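Local coordinates for mannose recognizing lectin (Marasmius oreades, PDB 4PDT), which probably binds carbohydrate, likely mannose, as a lectin of the bulb-type family, at residues D66-G71 with W80-N85; D98-V103 with N115-H120. All coordinates share one frame; numbering follows the deposited sequence.

Contact 1 of 2, residues D66-G71 with W80-N85; sequences DGNCVG and WHTATN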
ATOM      1  N   ASP A  66      -0.509  -1.931 -14.644  1.00 14.03           N
ATOM      2  CA  ASP A  66      -0.408  -2.710 -15.879  1.00 13.64           C
ATOM      3  C   ASP A  66      -1.257  -3.991 -15.828  1.00 13.99           C
ATOM      4  O   ASP A  66      -1.347  -4.691 -16.833  1.00 16.70           O
ATOM      5  CB  ASP A  66       1.031  -3.023 -16.280  1.00 17.25           C
ATOM      6  CG  ASP A  66       1.739  -4.033 -15.360  1.00 14.99           C
ATOM      7  OD1 ASP A  66       1.151  -4.502 -14.343  1.00 14.57           O
ATOM      8  OD2 ASP A  66       2.920  -4.355 -15.723  1.00 17.61           O
ATOM      9  N   GLY A  67      -1.890  -4.217 -14.695  1.00 13.82           N
ATOM     10  CA  GLY A  67      -2.777  -5.360 -14.528  1.00 13.81           C
ATOM     11  C   GLY A  67      -2.110  -6.573 -13.923  1.00 14.79           C
ATOM     12  O   GLY A  67      -2.792  -7.541 -13.581  1.00 15.12           O
ATOM     13  N   ASN A  68      -0.787  -6.546 -13.766  1.00 11.97           N
ATOM     14  CA  ASN A  68      -0.098  -7.642 -13.128  1.00 12.72           C
ATOM     15  C   ASN A  68      -0.133  -7.460 -11.643  1.00 12.38           C
ATOM     16  O   ASN A  68       0.056  -6.332 -11.175  1.00 14.21           O
ATOM     17  CB  ASN A  68       1.347  -7.731 -13.611  1.00 11.97           C
ATOM     18  CG  ASN A  68       1.899  -9.148 -13.591  1.00 14.75           C
ATOM     19  OD1 ASN A  68       1.327 -10.074 -12.984  1.00 15.21           O
ATOM     20  ND2 ASN A  68       3.017  -9.315 -14.277  1.00 15.07           N
ATOM     21  N   CYS A  69      -0.408  -8.481 -10.843  1.00 11.40           N
ATOM     22  CA  CYS A  69      -0.338  -8.448  -9.399  1.00 11.71           C
ATOM     23  C   CYS A  69       0.964  -9.144  -9.038  1.00 13.44           C
ATOM     24  O   CYS A  69       1.166 -10.313  -9.374  1.00 12.97           O
ATOM     25  CB  CYS A  69      -1.542  -9.128  -8.731  1.00 13.90           C
ATOM     26  SG  CYS A  69      -1.480  -9.105  -6.930  1.00 16.21           S
ATOM     27  N   VAL A  70       1.895  -8.439  -8.376  1.00 11.81           N
ATOM     28  CA  VAL A  70       3.270  -8.887  -8.237  1.00 12.32           C
ATOM     29  C   VAL A  70       3.762  -8.774  -6.829  1.00 10.80           C
ATOM     30  O   VAL A  70       3.537  -7.733  -6.165  1.00 12.55           O
ATOM     31  CB  VAL A  70       4.220  -8.097  -9.171  1.00 13.42           C
ATOM     32  CG1 VAL A  70       5.619  -8.645  -9.085  1.00 13.01           C
ATOM     33  CG2 VAL A  70       3.700  -8.136 -10.599  1.00 13.86           C
ATOM     34  N   GLY A  71       4.395  -9.835  -6.336  1.00 13.99           N
ATOM     35  CA  GLY A  71       5.064  -9.823  -5.048  1.00 11.84           C
ATOM     36  C   GLY A  71       6.536  -9.473  -5.291  1.00 11.31           C
ATOM     37  O   GLY A  71       7.148  -9.928  -6.280  1.00 12.71           O
ATOM     38  N   TRP A  80       6.826 -13.262  -7.343  1.00 12.94           N
ATOM     39  CA  TRP A  80       5.550 -13.898  -7.703  1.00 14.43           C
ATOM     40  C   TRP A  80       4.822 -12.967  -8.650  1.00 14.80           C
ATOM     41  O   TRP A  80       4.828 -11.738  -8.474  1.00 14.43           O
ATOM     42  CB  TRP A  80       4.712 -14.091  -6.440  1.00 14.54           C
ATOM     43  CG  TRP A  80       3.293 -14.497  -6.681  1.00 13.92           C
ATOM     44  CD1 TRP A  80       2.850 -15.650  -7.287  1.00 17.91           C
ATOM     45  CD2 TRP A  80       2.128 -13.794  -6.262  1.00 12.99           C
ATOM     46  NE1 TRP A  80       1.481 -15.615  -7.360  1.00 17.42           N
ATOM     47  CE2 TRP A  80       1.008 -14.523  -6.706  1.00 13.97           C
ATOM     48  CE3 TRP A  80       1.905 -12.599  -5.564  1.00 16.25           C
ATOM     49  CZ2 TRP A  80      -0.298 -14.091  -6.493  1.00 15.35           C
ATOM     50  CZ3 TRP A  80       0.626 -12.192  -5.352  1.00 15.11           C
ATOM     51  CH2 TRP A  80      -0.480 -12.944  -5.777  1.00 16.32           C
ATOM     52  N   HIS A  81       4.109 -13.505  -9.623  1.00 14.86           N
ATOM     53  CA  HIS A  81       3.288 -12.724 -10.523  1.00 14.81           C
ATOM     54  C   HIS A  81       2.039 -13.503 -10.834  1.00 12.84           C
ATOM     55  O   HIS A  81       2.136 -14.713 -11.102  1.00 17.77           O
ATOM     56  CB  HIS A  81       3.934 -12.529 -11.911  1.00 15.09           C
ATOM     57  CG  HIS A  81       5.352 -12.066 -11.873  1.00 13.82           C
ATOM     58  ND1 HIS A  81       5.736 -10.811 -12.298  1.00 19.71           N
ATOM     59  CD2 HIS A  81       6.493 -12.751 -11.664  1.00 12.54           C
ATOM     60  CE1 HIS A  81       7.053 -10.711 -12.246  1.00 18.82           C
ATOM     61  NE2 HIS A  81       7.538 -11.874 -11.849  1.00 23.61           N
ATOM     62  N   THR A  82       0.893 -12.865 -10.829  1.00 12.02           N
ATOM     63  CA  THR A  82      -0.347 -13.461 -11.377  1.00 14.60           C
ATOM     64  C   THR A  82      -0.302 -13.482 -12.895  1.00 14.99           C
ATOM     65  O   THR A  82      -1.076 -14.244 -13.528  1.00 14.66           O
ATOM     66  CB  THR A  82      -1.596 -12.700 -10.951  1.00 13.88           C
ATOM     67  OG1 THR A  82      -1.452 -11.297 -11.294  1.00 13.54           O
ATOM     68  CG2 THR A  82      -1.768 -12.821  -9.477  1.00 14.07           C
ATOM     69  N   ALA A  83       0.565 -12.663 -13.512  1.00 15.17           N
ATOM     70  CA  ALA A  83       0.755 -12.648 -14.952  1.00 14.60           C
ATOM     71  C   ALA A  83      -0.560 -12.334 -15.663  1.00 13.96           C
ATOM     72  O   ALA A  83      -0.850 -12.861 -16.746  1.00 15.65           O
ATOM     73  CB  ALA A  83       1.364 -13.949 -15.442  1.00 16.76           C
ATOM     74  N   THR A  84      -1.260 -11.332 -15.115  1.00 12.38           N
ATOM     75  CA  THR A  84      -2.562 -10.889 -15.583  1.00 14.76           C
ATOM     76  C   THR A  84      -2.505  -9.538 -16.361  1.00 14.97           C
ATOM     77  O   THR A  84      -3.539  -8.958 -16.694  1.00 16.40           O
ATOM     78  CB  THR A  84      -3.542 -10.808 -14.423  1.00 12.40           C
ATOM     79  OG1 THR A  84      -2.907 -10.162 -13.303  1.00 15.10           O
ATOM     80  CG2 THR A  84      -3.944 -12.182 -13.963  1.00 13.94           C
ATOM     81  N   ASN A  85      -1.297  -9.053 -16.666  1.00 14.41           N
ATOM     82  CA  ASN A  85      -1.187  -7.792 -17.362  1.00 13.23           C
ATOM     83  C   ASN A  85      -1.995  -7.731 -18.640  1.00 13.77           C
ATOM     84  O   ASN A  85      -2.034  -8.664 -19.441  1.00 16.09           O
ATOM     85  CB  ASN A  85       0.268  -7.360 -17.562  1.00 18.09           C
ATOM     86  CG  ASN A  85       1.164  -8.431 -18.161  1.00 16.87           C
ATOM     87  OD1 ASN A  85       1.885  -8.161 -19.147  1.00 21.22           O
ATOM     88  ND2 ASN A  85       1.259  -9.573 -17.501  1.00 17.55           N
TER
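Thr84 and Thr82 reach segment 66-71 through similar first torsions, chi1 45° and 54°, which set each OG1 between its own backbone N and carbonyl carbon. The Thr84 hydroxyl donates to Gly67 O over 2.6 Å, and the Thr82 hydroxyl donates in turn to Thr84 OG1. Thr82 OG1 also accepts Cys69 N at 3.0 Å. The result is a chain of hydrogen bonds from the Cys69 amide through two hydroxyls to the Gly67 carbonyl. Asn68 has CG roughly anti to its backbone N (chi1 -150°), which carries OD1 to Ala83 N at 2.7 Å. That bond is bent. Asn68 N meets Asp66 OD1 from above the carboxylate plane, closing an Asx turn.

Beyond the loops the segments pair as an antiparallel hairpin. Thr82 N bonds to Cys69 O at 3.0 Å in the carbonyl plane, and Gly71 N bonds to Trp80 O. Val70 and His81 form a non-hydrogen-bonded pair; Val70 CG1 makes an off-centre CH-pi contact with the imidazole. On the other side Cys69 SG lies obliquely beside the Trp80 six-membered ring. The Trp80 side chain also meets Trp51 edge-to-face. Thr82 and Thr84 also pack on Trp112.

The two buried threonines thus have their hydroxyls satisfied inside the contact. Side-chain oxygens take over the cross-links where regular strand pairing stops, fixing the loops at the hairpin's open end.

Contact 2 of 2, residues D98-V103 with N115-H120; sequences DGNLVV and NTAVVH. With SO4 (sulfate ion), chain B.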
ATOM      1  N   ASP A  98     -15.398 -17.384  -0.190  1.00 13.13           N
ATOM      2  CA  ASP A  98     -15.307 -18.804  -0.570  1.00 14.34           C
ATOM      3  C   ASP A  98     -13.924 -19.386  -0.469  1.00 14.71           C
ATOM      4  O   ASP A  98     -13.711 -20.604  -0.531  1.00 15.27           O
ATOM      5  CB  ASP A  98     -15.980 -19.079  -1.896  1.00 16.24           C
ATOM      6  CG  ASP A  98     -15.311 -18.473  -3.085  1.00 14.17           C
ATOM      7  OD1 ASP A  98     -14.228 -17.816  -2.949  1.00 13.45           O
ATOM      8  OD2 ASP A  98     -15.878 -18.662  -4.206  1.00 17.26           O
ATOM      9  N   GLY A  99     -12.949 -18.526  -0.179  1.00 14.76           N
ATOM     10  CA  GLY A  99     -11.565 -18.934  -0.068  1.00 14.67           C
ATOM     11  C   GLY A  99     -10.735 -18.670  -1.308  1.00 14.53           C
ATOM     12  O   GLY A  99      -9.499 -18.795  -1.267  1.00 13.87           O
ATOM     13  N   ASN A 100     -11.392 -18.344  -2.414  1.00 12.60           N
ATOM     14  CA  ASN A 100     -10.672 -18.061  -3.642  1.00 13.39           C
ATOM     15  C   ASN A 100     -10.097 -16.616  -3.579  1.00 13.42           C
ATOM     16  O   ASN A 100     -10.771 -15.699  -3.086  1.00 13.55           O
ATOM     17  CB  ASN A 100     -11.632 -18.174  -4.841  1.00 14.51           C
ATOM     18  CG  ASN A 100     -11.064 -18.962  -6.032  1.00 13.49           C
ATOM     19  OD1 ASN A 100     -11.811 -19.254  -7.002  1.00 18.79           O
ATOM     20  ND2 ASN A 100      -9.828 -19.275  -6.005  1.00 11.76           N
ATOM     21  N   LEU A 101      -8.870 -16.477  -4.065  1.00 13.05           N
ATOM     22  CA  LEU A 101      -8.221 -15.127  -4.255  1.00 13.64           C
ATOM     23  C   LEU A 101      -8.173 -14.928  -5.777  1.00 12.08           C
ATOM     24  O   LEU A 101      -7.690 -15.834  -6.499  1.00 12.90           O
ATOM     25  CB  LEU A 101      -6.834 -15.160  -3.682  1.00 13.37           C
ATOM     26  CG  LEU A 101      -6.078 -13.798  -3.777  1.00 13.42           C
ATOM     27  CD1 LEU A 101      -6.628 -12.755  -2.808  1.00 13.54           C
ATOM     28  CD2 LEU A 101      -4.632 -14.160  -3.510  1.00 15.67           C
ATOM     29  N   VAL A 102      -8.848 -13.873  -6.259  1.00 11.68           N
ATOM     30  CA  VAL A 102      -9.141 -13.692  -7.667  1.00 13.18           C
ATOM     31  C   VAL A 102      -8.722 -12.314  -8.222  1.00 12.19           C
ATOM     32  O   VAL A 102      -9.022 -11.313  -7.585  1.00 14.77           O
ATOM     33  CB  VAL A 102     -10.669 -13.923  -7.908  1.00 14.51           C
ATOM     34  CG1 VAL A 102     -11.002 -13.906  -9.409  1.00 14.41           C
ATOM     35  CG2 VAL A 102     -11.122 -15.235  -7.230  1.00 14.41           C
ATOM     36  N   VAL A 103      -8.092 -12.284  -9.378  1.00 12.13           N
ATOM     37  CA  VAL A 103      -7.862 -11.032 -10.118  1.00 12.55           C
ATOM     38  C   VAL A 103      -9.006 -10.833 -11.087  1.00 13.59           C
ATOM     39  O   VAL A 103      -9.301 -11.743 -11.907  1.00 15.30           O
ATOM     40  CB  VAL A 103      -6.527 -10.986 -10.872  1.00 13.61           C
ATOM     41  CG1 VAL A 103      -6.408  -9.650 -11.666  1.00 14.11           C
ATOM     42  CG2 VAL A 103      -5.354 -11.174  -9.919  1.00 13.41           C
ATOM     43  N   ASN A 115      -7.593 -20.801  -7.117  1.00 13.22           N
ATOM     44  CA  ASN A 115      -8.376 -22.095  -7.232  1.00 13.36           C
ATOM     45  C   ASN A 115      -8.483 -22.782  -5.896  1.00 12.00           C
ATOM     46  O   ASN A 115      -8.160 -23.958  -5.715  1.00 17.23           O
ATOM     47  CB  ASN A 115      -7.809 -22.965  -8.343  1.00 14.18           C
ATOM     48  CG  ASN A 115      -7.888 -22.253  -9.688  1.00 16.33           C
ATOM     49  OD1 ASN A 115      -8.954 -21.730 -10.074  1.00 17.34           O
ATOM     50  ND2 ASN A 115      -6.762 -22.149 -10.367  1.00 20.65           N
ATOM     51  N   THR A 116      -8.896 -21.990  -4.915  1.00 13.06           N
ATOM     52  CA  THR A 116      -9.060 -22.391  -3.528  1.00 13.68           C
ATOM     53  C   THR A 116     -10.402 -22.005  -2.912  1.00 12.76           C
ATOM     54  O   THR A 116     -10.516 -21.676  -1.708  1.00 14.20           O
ATOM     55  CB  THR A 116      -7.912 -21.852  -2.658  1.00 13.68           C
ATOM     56  OG1 THR A 116      -7.835 -20.398  -2.707  1.00 14.98           O
ATOM     57  CG2 THR A 116      -6.597 -22.403  -3.078  1.00 16.91           C
ATOM     58  N   ALA A 117     -11.451 -22.209  -3.718  1.00 14.34           N
ATOM     59  CA  ALA A 117     -12.795 -21.945  -3.274  1.00 15.31           C
ATOM     60  C   ALA A 117     -13.279 -23.167  -2.500  1.00 16.09           C
ATOM     61  O   ALA A 117     -13.997 -24.010  -3.020  1.00 20.95           O
ATOM     62  CB  ALA A 117     -13.672 -21.609  -4.460  1.00 17.87           C
ATOM     63  N   VAL A 118     -12.820 -23.272  -1.267  1.00 13.85           N
ATOM     64  CA  VAL A 118     -13.080 -24.432  -0.437  1.00 16.02           C
ATOM     65  C   VAL A 118     -14.267 -24.248   0.494  1.00 16.77           C
ATOM     66  O   VAL A 118     -14.615 -25.133   1.256  1.00 18.27           O
ATOM     67  CB  VAL A 118     -11.821 -24.799   0.376  1.00 17.98           C
ATOM     68  CG1 VAL A 118     -10.649 -25.042  -0.560  1.00 16.42           C
ATOM     69  CG2 VAL A 118     -11.486 -23.716   1.389  1.00 19.07           C
ATOM     70  N   VAL A 119     -14.867 -23.063   0.535  1.00 16.31           N
ATOM     71  CA  VAL A 119     -16.013 -22.852   1.379  1.00 17.90           C
ATOM     72  C   VAL A 119     -17.181 -22.583   0.443  1.00 18.91           C
ATOM     73  O   VAL A 119     -17.380 -21.463  -0.048  1.00 20.45           O
ATOM     74  CB  VAL A 119     -15.880 -21.627   2.315  1.00 17.26           C
ATOM     75  CG1 VAL A 119     -17.160 -21.402   3.127  1.00 18.79           C
ATOM     76  CG2 VAL A 119     -14.608 -21.649   3.175  1.00 20.14           C
ATOM     77  N   HIS A 120     -17.982 -23.605   0.218  1.00 23.10           N
ATOM     78  CA  HIS A 120     -19.097 -23.449  -0.682  1.00 17.61           C
ATOM     79  C   HIS A 120     -20.275 -22.804   0.010  1.00 23.68           C
ATOM     80  O   HIS A 120     -21.120 -22.182  -0.632  1.00 37.73           O
ATOM     81  CB  HIS A 120     -19.480 -24.787  -1.278  1.00 27.80           C
ATOM     82  CG  HIS A 120     -20.433 -24.673  -2.415  1.00 37.87           C
ATOM     83  ND1 HIS A 120     -21.744 -25.098  -2.336  1.00 58.30           N
ATOM     84  CD2 HIS A 120     -20.297 -24.093  -3.631  1.00 52.25           C
ATOM     85  CE1 HIS A 120     -22.357 -24.845  -3.480  1.00 50.27           C
ATOM     86  NE2 HIS A 120     -21.504 -24.222  -4.278  1.00 60.94           N
ATOM     87  OXT HIS A 120     -20.452 -22.958   1.222  1.00 22.61           O
TER
HETATM   88  S   SO4 B 201      -6.843 -19.423 -13.603  1.00 27.87           S
HETATM   89  O1  SO4 B 201      -7.231 -20.765 -13.163  1.00 47.01           O
HETATM   90  O2  SO4 B 201      -5.816 -18.856 -12.629  1.00 32.68           O
HETATM   91  O3  SO4 B 201      -6.278 -19.393 -14.989  1.00 44.39           O
HETATM   92  O4  SO4 B 201      -7.920 -18.383 -13.516  1.00 30.47           O
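Thr116 and Gly99 meet through a short bond: the Thr116 hydroxyl donates to Gly99 O at 2.7 Å, from above the carbonyl plane. Nearby, Asp98 O accepts Val119 N at 2.9 Å in a fairly straight bond, 161° at the hydrogen. The same oxygen lies 3.2 Å from Ala117 CA, in a CA-H...O contact. Ala117 also brings its methyl against the Asp98 carboxylate, with CB 3.7 Å from OD2. The Val119 side chain lies beside Asp98 O. Asn100 extends its amide toward the backbone of Asn115 and Thr116.

The next shell sets these groups in place. Asp98 has CG between its backbone N and carbonyl carbon (chi1 68°), which lets OD1 accept Asn100 N at 2.9 Å and form an Asx turn. Gly99 lies inside that turn with a positive phi of 99°. Ala117 is the centre of an inverse gamma turn, closed by a weak bond from Val118 N to Thr116 O. Thr116 OG1 is also hydrogen-bonded to Thr114 OG1, which accepts Leu101 N. Leu101 and Thr116 both pack on Leu42 of strand 40-44.

Farther out, Asn115 ND2 donates to O1 of a sulfate at 3.2 Å. The ion, probably from the crystallisation liquor, also bonds to His113 ND1.

The contact joins the turn leading into strand 101-104 to the tail after 110-113, two strands paired antiparallel in one sheet of the bulb-type lectin fold. Backbone and hydroxyl bonds both hold the tail. Two adjacent carbonyls, those of Asp98 and Gly99, accept its donors.

Overall arrangement
From the N terminus, the chain first lays down strands 10-12 and 16-18, edge strands of two sheets completed later, then builds the sheet of 21-24, 30-34, 40-44 and 48-53. Contact 1 closes the loop between strands 69-72 and 78-81, in the sheet with 16-18 and 60-63. Strands 92-95, 101-104 and 110-113 then join 10-12. Contact 2 ties the turn before 101-104 to the tail after 110-113. The two follow in series, neither nested nor crossed, centres about 18 Å apart. They touch where Thr82 and Thr84 pack on Val103, linking two sheets; the tail packs on strand 40-44 of the third. Three four-stranded antiparallel sheets fit the beta-prism II fold of bulb-type lectins.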